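Local coordinates for hypothetical glycoside hydrolase (Parabacteroides distasonis, PDB 3TAW), which is of unknown function but probably belongs with the glycoside-hydrolase-like proteins built on a five-bladed beta-propeller, at residues W12-F17 with E325-Y330; G84-T89 with F94-K99; Y135-R140 with R144-T149. All blocks are in the same frame, centred on the assembly; numbering follows the deposited sequence.

How the contacts relate
Contact 1 joins the N-terminal loop (12-17) to strand 322-330, in the last sheet of the chain. Contacts 2 and 3 fall between those segments in sequence and follow one another. Each is a local beta hairpin in its own four-stranded antiparallel sheet, as expected for successive blades of a propeller. Their centres are about 22 Å apart. Contact 1 lies about 21 Å from contact 2, centre to centre, and the two touch where Tyr330 packs on Thr89. The centres of contacts 1 and 3 are about 25 Å apart, on opposite sides of the chain's centre. Contacts 2 and 3 thus hold blades together internally, while contact 1 packs the N-terminal loop on a late blade.

Contact 1 (W12-F17 with E325-Y330); sequences WCLDGF and EGLVYY. With EDO (1,2-ethanediol), chain I.
Leu14 and Leu327 are the closest backbone pair, yet their CA atoms stand 10.7 Å apart, so the irregular 12-17 loop meets strand 325-330 through side chains alone. The two leucines reach toward each other tip to tip. Leu14 CD2 and Leu327 CD2 meet at 3.9 Å. Both chains point CG away from the backbone N (chi1 -176° in Leu14 and 179° in Leu327), which extends the branches across the gap. The second branch of Leu327 serves Phe17: its CD1 lies 4.2 Å from Phe17 CZ, in an oblique approach to the ring. One leucine therefore meets two apolar partners with its two methyls. Trp334, on the next strand, packs against both leucines. On the backbone of the strand, the Leu327 O accepts a hydrogen bond from O2 of a 1,2-ethanediol at 2.7 Å; Thr56 also binds this molecule. The loop has polar ties of its own. Leu14 O takes a bond from Gln285, and Asp15 forms a salt bridge with Lys352. The meeting of the two segments is small and wholly apolar, so it is dispersion and burial that join them, while polar bonds to other residues fix the loop.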
loop_
_atom_site.group_PDB
_atom_site.type_symbol
_atom_site.label_atom_id
_atom_site.label_comp_id
_atom_site.label_asym_id
_atom_site.label_seq_id
_atom_site.Cartn_x
_atom_site.Cartn_y
_atom_site.Cartn_z
ATOM N N TRP A 12 8.426 -20.351 0.283
ATOM C CA TRP A 12 8.668 -19.108 -0.467
ATOM C C TRP A 12 8.056 -17.869 0.177
ATOM O O TRP A 12 8.439 -16.752 -0.185
ATOM C CB TRP A 12 8.091 -19.200 -1.900
ATOM C CG TRP A 12 6.618 -19.550 -1.945
ATOM C CD1 TRP A 12 6.074 -20.809 -2.068
ATOM C CD2 TRP A 12 5.500 -18.643 -1.856
ATOM N NE1 TRP A 12 4.700 -20.736 -2.065
ATOM C CE2 TRP A 12 4.321 -19.422 -1.950
ATOM C CE3 TRP A 12 5.380 -17.261 -1.726
ATOM C CZ2 TRP A 12 3.044 -18.859 -1.887
ATOM C CZ3 TRP A 12 4.100 -16.696 -1.688
ATOM C CH2 TRP A 12 2.952 -17.496 -1.780
ATOM N N CYS A 13 7.080 -18.039 1.063
ATOM C CA CYS A 13 6.334 -16.878 1.562
ATOM C C CYS A 13 7.055 -16.179 2.709
ATOM O O CYS A 13 7.908 -16.746 3.373
ATOM C CB CYS A 13 4.899 -17.250 1.927
ATOM S SG CYS A 13 4.659 -17.981 3.539
ATOM N N LEU A 14 6.725 -14.914 2.910
ATOM C CA LEU A 14 7.303 -14.155 4.011
ATOM C C LEU A 14 6.315 -14.235 5.171
ATOM O O LEU A 14 5.426 -13.399 5.332
ATOM C CB LEU A 14 7.597 -12.715 3.593
ATOM C CG LEU A 14 8.307 -11.860 4.653
ATOM C CD1 LEU A 14 9.688 -12.428 4.978
ATOM C CD2 LEU A 14 8.412 -10.432 4.170
ATOM N N ASP A 15 6.472 -15.280 5.963
ATOM C CA ASP A 15 5.641 -15.495 7.137
ATOM C C ASP A 15 6.512 -15.376 8.388
ATOM O O ASP A 15 7.581 -14.769 8.345
ATOM C CB ASP A 15 4.857 -16.823 7.021
ATOM C CG ASP A 15 5.741 -18.053 6.903
ATOM O OD1 ASP A 15 6.985 -17.970 6.962
ATOM O OD2 ASP A 15 5.132 -19.140 6.735
ATOM N N GLY A 16 6.055 -15.912 9.507
ATOM C CA GLY A 16 6.770 -15.760 10.764
ATOM C C GLY A 16 6.489 -14.422 11.455
ATOM O O GLY A 16 7.188 -14.053 12.396
ATOM N N PHE A 17 5.465 -13.700 11.001
ATOM C CA PHE A 17 5.161 -12.401 11.600
ATOM C C PHE A 17 4.509 -12.541 12.970
ATOM O O PHE A 17 3.665 -13.420 13.182
ATOM C CB PHE A 17 4.280 -11.554 10.683
ATOM C CG PHE A 17 5.033 -10.931 9.565
ATOM C CD1 PHE A 17 5.896 -9.879 9.812
ATOM C CD2 PHE A 17 4.919 -11.421 8.266
ATOM C CE1 PHE A 17 6.614 -9.292 8.778
ATOM C CE2 PHE A 17 5.626 -10.847 7.232
ATOM C CZ PHE A 17 6.483 -9.781 7.477
ATOM N N GLU A 325 0.633 -2.823 3.904
ATOM C CA GLU A 325 0.951 -1.747 2.952
ATOM C C GLU A 325 2.368 -1.192 2.991
ATOM O O GLU A 325 2.804 -0.569 2.016
ATOM C CB GLU A 325 -0.075 -0.618 3.153
ATOM C CG GLU A 325 -0.030 0.501 2.105
ATOM C CD GLU A 325 -1.262 1.420 2.160
ATOM O OE1 GLU A 325 -2.315 0.985 2.665
ATOM O OE2 GLU A 325 -1.176 2.603 1.710
ATOM N N GLY A 326 3.066 -1.363 4.122
ATOM C CA GLY A 326 4.458 -0.943 4.292
ATOM C C GLY A 326 5.301 -2.131 4.762
ATOM O O GLY A 326 4.873 -2.912 5.598
ATOM N N LEU A 327 6.502 -2.279 4.218
ATOM C CA LEU A 327 7.358 -3.422 4.534
ATOM C C LEU A 327 8.815 -3.027 4.363
ATOM O O LEU A 327 9.193 -2.550 3.286
ATOM C CB LEU A 327 7.008 -4.608 3.637
ATOM C CG LEU A 327 7.835 -5.877 3.842
ATOM C CD1 LEU A 327 7.722 -6.411 5.305
ATOM C CD2 LEU A 327 7.411 -6.960 2.812
ATOM N N VAL A 328 9.599 -3.166 5.428
ATOM C CA VAL A 328 11.022 -2.852 5.388
ATOM C C VAL A 328 11.848 -3.955 6.046
ATOM O O VAL A 328 11.377 -4.649 6.950
ATOM C CB VAL A 328 11.362 -1.494 6.068
ATOM C CG1 VAL A 328 10.713 -0.322 5.311
ATOM C CG2 VAL A 328 10.945 -1.489 7.564
ATOM N N TYR A 329 13.095 -4.085 5.595
ATOM C CA TYR A 329 14.081 -4.959 6.197
ATOM C C TYR A 329 15.073 -4.061 6.935
ATOM O O TYR A 329 15.807 -3.282 6.304
ATOM C CB TYR A 329 14.795 -5.754 5.105
ATOM C CG TYR A 329 15.729 -6.774 5.662
ATOM C CD1 TYR A 329 15.237 -7.891 6.310
ATOM C CD2 TYR A 329 17.108 -6.606 5.584
ATOM C CE1 TYR A 329 16.085 -8.844 6.847
ATOM C CE2 TYR A 329 17.965 -7.556 6.113
ATOM C CZ TYR A 329 17.442 -8.656 6.753
ATOM O OH TYR A 329 18.271 -9.612 7.286
ATOM N N TYR A 330 15.073 -4.146 8.261
ATOM C CA TYR A 330 15.793 -3.177 9.116
ATOM C C TYR A 330 16.352 -3.932 10.306
ATOM O O TYR A 330 15.648 -4.740 10.901
ATOM C CB TYR A 330 14.821 -2.113 9.603
ATOM C CG TYR A 330 15.444 -0.944 10.318
ATOM C CD1 TYR A 330 16.109 0.038 9.616
ATOM C CD2 TYR A 330 15.312 -0.795 11.692
ATOM C CE1 TYR A 330 16.675 1.143 10.265
ATOM C CE2 TYR A 330 15.845 0.301 12.358
ATOM C CZ TYR A 330 16.538 1.270 11.645
ATOM O OH TYR A 330 17.103 2.371 12.292
HETATM C C1 EDO I . 10.357 0.071 0.999
HETATM O O1 EDO I . 11.575 0.725 0.589
HETATM C C2 EDO I . 10.119 -1.230 0.213
HETATM O O2 EDO I . 8.961 -1.974 0.671
#

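Contact 2 (G84-T89 with F94-K99); sequences GYATST and FERDTK. With EDO (1,2-ethanediol), chain M.
Ala86 and Arg96 form the non-hydrogen-bonded pair of this short antiparallel hairpin, and Thr87 and Glu95 the hydrogen-bonded pair beside it. Strand 95-96 is the outermost of its four-stranded sheet and pairs with strand 81-88. Thr87 and Glu95 share two reciprocal bonds: Thr87 N to Glu95 O at 2.9 Å and Glu95 N to Thr87 O at 2.8 Å. The ladder ends with a nearly straight bond from Asp97 N to Tyr85 O, 2.9 Å long with 177° at the hydrogen.

The tight part is the face with Ala86 and Phe94. Phe94 CG lies beside the backbone N (chi1 -76°), which lays the ring against Ser88. Ser88 CB sits over one ring face in a CH-pi contact, 3.6 Å from the Phe94 centroid. Ala86 CB meets Phe94 CD2 at 3.7 Å and also touches Arg96 CG. The Ser88 hydroxyl bonds His93 O in its own turn. Arg96 runs on past Ala86; its guanidinium pairs with Glu46 and also bonds Lys28 O.

The other face is looser and wetter. Thr87 OG1 and Glu95 OE1 are bridged by a water, and a 1,2-ethanediol O1 lies 2.8 Å from the same Thr87 OG1.

Tyr85 and Asp97 are a separate, closer pair. They lie side by side, planes 26° apart, with Tyr85 CD1 3.5 Å from Asp97 OD2. Lys154 serves both, by a salt bridge to Asp97 OD2 and a cation-pi contact with Tyr85. The hairpin thus combines a face packed round the Phe94 ring with a more hydrated one at Thr87 and Glu95, and the lysine probably offsets the carboxylate charge beside the tyrosine.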
loop_
_atom_site.group_PDB
_atom_site.type_symbol
_atom_site.label_atom_id
_atom_site.label_comp_id
_atom_site.label_asym_id
_atom_site.label_seq_id
_atom_site.Cartn_x
_atom_site.Cartn_y
_atom_site.Cartn_z
ATOM N N GLY A 84 1.264 11.600 6.871
ATOM C CA GLY A 84 2.161 11.938 7.964
ATOM C C GLY A 84 3.562 11.442 7.720
ATOM O O GLY A 84 3.831 10.745 6.735
ATOM N N TYR A 85 4.484 11.852 8.585
ATOM C CA TYR A 85 5.886 11.460 8.480
ATOM C C TYR A 85 6.360 11.091 9.887
ATOM O O TYR A 85 6.400 11.934 10.786
ATOM C CB TYR A 85 6.717 12.617 7.925
ATOM C CG TYR A 85 8.167 12.302 7.685
ATOM C CD1 TYR A 85 9.104 12.426 8.712
ATOM C CD2 TYR A 85 8.625 11.900 6.432
ATOM C CE1 TYR A 85 10.464 12.148 8.484
ATOM C CE2 TYR A 85 9.970 11.611 6.208
ATOM C CZ TYR A 85 10.880 11.728 7.232
ATOM O OH TYR A 85 12.230 11.446 7.020
ATOM N N ALA A 86 6.706 9.826 10.083
ATOM C CA ALA A 86 7.090 9.327 11.398
ATOM C C ALA A 86 8.357 8.503 11.264
ATOM O O ALA A 86 8.461 7.680 10.345
ATOM C CB ALA A 86 5.973 8.475 11.976
ATOM N N THR A 87 9.306 8.694 12.181
ATOM C CA THR A 87 10.567 7.962 12.127
ATOM C C THR A 87 10.761 7.062 13.354
ATOM O O THR A 87 10.251 7.343 14.446
ATOM C CB THR A 87 11.790 8.881 12.047
ATOM O OG1 THR A 87 11.948 9.580 13.288
ATOM C CG2 THR A 87 11.663 9.883 10.906
ATOM N N SER A 88 11.547 6.002 13.176
ATOM C CA SER A 88 11.804 5.077 14.282
ATOM C C SER A 88 13.149 4.399 14.115
ATOM O O SER A 88 13.596 4.181 12.983
ATOM C CB SER A 88 10.716 3.985 14.331
ATOM O OG SER A 88 10.962 3.095 15.401
ATOM N N THR A 89 13.785 4.075 15.238
ATOM C CA THR A 89 15.025 3.296 15.205
ATOM C C THR A 89 14.820 1.877 15.706
ATOM O O THR A 89 15.771 1.086 15.681
ATOM C CB THR A 89 16.156 3.957 15.999
ATOM O OG1 THR A 89 15.753 4.145 17.364
ATOM C CG2 THR A 89 16.512 5.290 15.370
ATOM N N PHE A 94 7.648 5.639 17.428
ATOM C CA PHE A 94 7.766 6.606 16.346
ATOM C C PHE A 94 7.744 8.022 16.828
ATOM O O PHE A 94 6.983 8.379 17.739
ATOM C CB PHE A 94 6.635 6.399 15.327
ATOM C CG PHE A 94 6.869 5.217 14.459
ATOM C CD1 PHE A 94 6.550 3.950 14.907
ATOM C CD2 PHE A 94 7.500 5.357 13.236
ATOM C CE1 PHE A 94 6.833 2.836 14.125
ATOM C CE2 PHE A 94 7.760 4.265 12.429
ATOM C CZ PHE A 94 7.438 2.990 12.887
ATOM N N GLU A 95 8.574 8.821 16.188
ATOM C CA GLU A 95 8.597 10.269 16.369
ATOM C C GLU A 95 7.918 10.896 15.148
ATOM O O GLU A 95 8.359 10.691 14.000
ATOM C CB GLU A 95 10.029 10.720 16.475
ATOM C CG GLU A 95 10.202 12.211 16.668
ATOM C CD GLU A 95 11.639 12.551 17.029
ATOM O OE1 GLU A 95 12.492 12.546 16.117
ATOM O OE2 GLU A 95 11.883 12.804 18.227
ATOM N N ARG A 96 6.834 11.624 15.390
ATOM C CA ARG A 96 5.952 12.096 14.301
ATOM C C ARG A 96 6.089 13.586 14.068
ATOM O O ARG A 96 6.106 14.365 15.022
ATOM C CB ARG A 96 4.493 11.768 14.631
ATOM C CG ARG A 96 4.230 10.294 14.811
ATOM C CD ARG A 96 2.993 10.041 15.656
ATOM N NE ARG A 96 1.748 10.510 15.044
ATOM C CZ ARG A 96 0.539 10.190 15.495
ATOM N NH1 ARG A 96 0.395 9.435 16.579
ATOM N NH2 ARG A 96 -0.535 10.628 14.843
ATOM N N ASP A 97 6.162 13.973 12.802
ATOM C CA ASP A 97 6.092 15.363 12.420
ATOM C C ASP A 97 4.700 15.939 12.700
ATOM O O ASP A 97 3.676 15.266 12.533
ATOM C CB ASP A 97 6.418 15.536 10.934
ATOM C CG ASP A 97 7.916 15.530 10.642
ATOM O OD1 ASP A 97 8.740 15.332 11.579
ATOM O OD2 ASP A 97 8.245 15.746 9.460
ATOM N N THR A 98 4.680 17.222 13.039
ATOM C CA THR A 98 3.425 17.915 13.259
ATOM C C THR A 98 2.792 18.383 11.964
ATOM O O THR A 98 1.616 18.676 11.951
ATOM C CB THR A 98 3.610 19.128 14.206
ATOM O OG1 THR A 98 4.607 20.019 13.680
ATOM C CG2 THR A 98 4.012 18.653 15.565
ATOM N N LYS A 99 3.592 18.534 10.911
ATOM C CA LYS A 99 3.096 18.891 9.588
ATOM C C LYS A 99 3.084 17.644 8.698
ATOM O O LYS A 99 4.070 16.938 8.647
ATOM C CB LYS A 99 4.015 19.938 8.953
ATOM C CG LYS A 99 3.416 20.680 7.811
ATOM C CD LYS A 99 4.421 21.634 7.167
ATOM C CE LYS A 99 5.350 20.905 6.226
ATOM N NZ LYS A 99 4.542 20.347 5.106
HETATM C C1 EDO M . 13.066 8.129 16.543
HETATM O O1 EDO M . 13.519 8.423 15.233
HETATM C C2 EDO M . 13.769 9.090 17.490
HETATM O O2 EDO M . 15.189 8.912 17.378
HETATM O O HOH W 1 3.418 12.819 11.052
HETATM O O HOH W 2 12.010 12.271 13.402
#

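Contact 3 (Y135-R140 with R144-T149); sequences YTQWNR and RLAVAT. With EDO (1,2-ethanediol), chain K.
Gln137 and Arg144 form a hydrogen-bonded pair of an antiparallel hairpin, as do Tyr135 and Ala146, with Thr136 and Leu145 between them. Four backbone bonds make the ladder; the shortest runs from Gln137 N to Arg144 O at 2.7 Å.

The Gln137 side chain tracks across the neighbouring strand. Its CB lies 3.7 Å from Arg144 O. With CG beside the backbone N (chi1 -56°), the chain passes over Ala146: CG meets Ala146 CB at 3.5 Å, and CD comes to 3.4 Å from that methyl. At the amide, OE1 is 3.9 Å from Arg144 CB and accepts a bond from Asn112. NE2 still touches the methyl and donates to Glu113 and Gln109. The amide is thus held at both ends, and its orientation is fixed.

Ala146 CB also sits over one face of the Tyr135 ring, offset toward the rim. The Tyr135 hydroxyl bonds Glu113 and takes a bond from a water, which donates as well to Val147 O. On the other flank, Asn139 ND2 lies near the plane of the Arg144 guanidinium, at its edge, and a water accepts from both groups. That guanidinium also forms a salt bridge with Asp173, and its NE bonds Lys172 O.

Strands 131-138 and 143-150 are the middle pair of their four-stranded sheet. Strand 117-125 pairs with the first and strand 157-161 with the second, while helix 110-113 supplies Asn112 and Glu113.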
loop_
_atom_site.group_PDB
_atom_site.type_symbol
_atom_site.label_atom_id
_atom_site.label_comp_id
_atom_site.label_asym_id
_atom_site.label_seq_id
_atom_site.Cartn_x
_atom_site.Cartn_y
_atom_site.Cartn_z
ATOM N N TYR A 135 0.238 6.423 -4.997
ATOM C CA TYR A 135 -0.852 6.775 -4.091
ATOM C C TYR A 135 -2.123 7.046 -4.875
ATOM O O TYR A 135 -2.099 7.112 -6.106
ATOM C CB TYR A 135 -0.479 8.020 -3.259
ATOM C CG TYR A 135 -0.356 9.299 -4.073
ATOM C CD1 TYR A 135 0.793 9.586 -4.794
ATOM C CD2 TYR A 135 -1.386 10.240 -4.089
ATOM C CE1 TYR A 135 0.907 10.756 -5.552
ATOM C CE2 TYR A 135 -1.277 11.422 -4.817
ATOM C CZ TYR A 135 -0.135 11.673 -5.542
ATOM O OH TYR A 135 -0.024 12.843 -6.226
ATOM N N THR A 136 -3.234 7.162 -4.159
ATOM C CA THR A 136 -4.520 7.426 -4.781
ATOM C C THR A 136 -4.879 8.899 -4.658
ATOM O O THR A 136 -4.843 9.462 -3.561
ATOM C CB THR A 136 -5.645 6.657 -4.082
ATOM O OG1 THR A 136 -5.276 5.287 -3.942
ATOM C CG2 THR A 136 -6.984 6.798 -4.874
ATOM N N GLN A 137 -5.211 9.510 -5.779
ATOM C CA GLN A 137 -5.779 10.868 -5.805
ATOM C C GLN A 137 -7.280 10.718 -5.675
ATOM O O GLN A 137 -7.884 9.922 -6.416
ATOM C CB GLN A 137 -5.453 11.556 -7.126
ATOM C CG GLN A 137 -3.965 11.619 -7.463
ATOM C CD GLN A 137 -3.730 12.357 -8.752
ATOM O OE1 GLN A 137 -4.271 11.969 -9.807
ATOM N NE2 GLN A 137 -2.922 13.421 -8.701
ATOM N N TRP A 138 -7.899 11.446 -4.752
ATOM C CA TRP A 138 -9.356 11.347 -4.575
ATOM C C TRP A 138 -9.990 12.710 -4.608
ATOM O O TRP A 138 -9.676 13.578 -3.793
ATOM C CB TRP A 138 -9.685 10.643 -3.278
ATOM C CG TRP A 138 -11.139 10.361 -2.942
ATOM C CD1 TRP A 138 -11.710 10.475 -1.707
ATOM C CD2 TRP A 138 -12.179 9.842 -3.807
ATOM N NE1 TRP A 138 -13.001 10.082 -1.746
ATOM C CE2 TRP A 138 -13.322 9.677 -3.015
ATOM C CE3 TRP A 138 -12.238 9.490 -5.160
ATOM C CZ2 TRP A 138 -14.535 9.202 -3.534
ATOM C CZ3 TRP A 138 -13.426 8.995 -5.671
ATOM C CH2 TRP A 138 -14.562 8.869 -4.859
ATOM N N ASN A 139 -10.881 12.887 -5.572
ATOM C CA ASN A 139 -11.597 14.128 -5.745
ATOM C C ASN A 139 -13.102 13.921 -5.606
ATOM O O ASN A 139 -13.889 14.766 -6.062
ATOM C CB ASN A 139 -11.270 14.736 -7.104
ATOM C CG ASN A 139 -11.752 13.887 -8.257
ATOM O OD1 ASN A 139 -12.313 12.803 -8.067
ATOM N ND2 ASN A 139 -11.557 14.394 -9.463
ATOM N N ARG A 140 -13.491 12.820 -4.960
ATOM C CA ARG A 140 -14.904 12.415 -4.784
ATOM C C ARG A 140 -15.618 12.020 -6.068
ATOM O O ARG A 140 -16.825 11.812 -6.048
ATOM C CB ARG A 140 -15.742 13.497 -4.108
ATOM C CG ARG A 140 -15.152 14.059 -2.882
ATOM C CD ARG A 140 -15.847 13.600 -1.616
ATOM N NE ARG A 140 -15.420 14.509 -0.575
ATOM C CZ ARG A 140 -14.421 14.283 0.291
ATOM N NH1 ARG A 140 -13.751 13.122 0.334
ATOM N NH2 ARG A 140 -14.120 15.240 1.170
ATOM N N ARG A 144 -7.635 7.858 -8.576
ATOM C CA ARG A 144 -6.621 7.655 -9.600
ATOM C C ARG A 144 -5.277 7.355 -8.969
ATOM O O ARG A 144 -4.818 8.075 -8.080
ATOM C CB ARG A 144 -6.481 8.849 -10.526
ATOM C CG ARG A 144 -7.759 9.203 -11.320
ATOM C CD ARG A 144 -7.478 10.346 -12.275
ATOM N NE ARG A 144 -8.585 10.609 -13.191
ATOM C CZ ARG A 144 -9.634 11.383 -12.929
ATOM N NH1 ARG A 144 -9.759 11.988 -11.759
ATOM N NH2 ARG A 144 -10.588 11.533 -13.851
ATOM N N LEU A 145 -4.651 6.291 -9.446
ATOM C CA LEU A 145 -3.291 5.970 -9.036
ATOM C C LEU A 145 -2.348 7.015 -9.623
ATOM O O LEU A 145 -2.339 7.232 -10.841
ATOM C CB LEU A 145 -2.938 4.579 -9.568
ATOM C CG LEU A 145 -1.639 3.939 -9.155
ATOM C CD1 LEU A 145 -1.577 3.700 -7.609
ATOM C CD2 LEU A 145 -1.493 2.634 -9.942
ATOM N N ALA A 146 -1.518 7.617 -8.782
ATOM C CA ALA A 146 -0.613 8.669 -9.222
ATOM C C ALA A 146 0.779 8.458 -8.634
ATOM O O ALA A 146 0.970 7.665 -7.706
ATOM C CB ALA A 146 -1.194 10.069 -8.845
ATOM N N VAL A 147 1.744 9.168 -9.197
ATOM C CA VAL A 147 3.151 9.002 -8.869
ATOM C C VAL A 147 3.789 10.308 -8.408
ATOM O O VAL A 147 3.552 11.372 -8.996
ATOM C CB VAL A 147 3.943 8.504 -10.101
ATOM C CG1 VAL A 147 5.410 8.204 -9.729
ATOM C CG2 VAL A 147 3.271 7.240 -10.723
ATOM N N ALA A 148 4.611 10.229 -7.367
ATOM C CA ALA A 148 5.442 11.349 -6.973
ATOM C C ALA A 148 6.812 10.823 -6.603
ATOM O O ALA A 148 6.956 9.646 -6.211
ATOM C CB ALA A 148 4.768 12.158 -5.799
ATOM N N THR A 149 7.835 11.659 -6.785
ATOM C CA THR A 149 9.189 11.287 -6.418
ATOM C C THR A 149 9.890 12.339 -5.539
ATOM O O THR A 149 9.535 13.527 -5.555
ATOM C CB THR A 149 10.083 10.958 -7.639
ATOM O OG1 THR A 149 10.414 12.160 -8.346
ATOM C CG2 THR A 149 9.381 9.968 -8.606
HETATM C C1 EDO K . -6.054 6.095 -14.098
HETATM O O1 EDO K . -6.920 6.143 -12.982
HETATM C C2 EDO K . -4.767 6.923 -13.965
HETATM O O2 EDO K . -3.691 6.323 -13.242
HETATM O O HOH W 3 1.208 12.837 -8.727
HETATM O O HOH W 4 -12.380 13.520 -12.232
#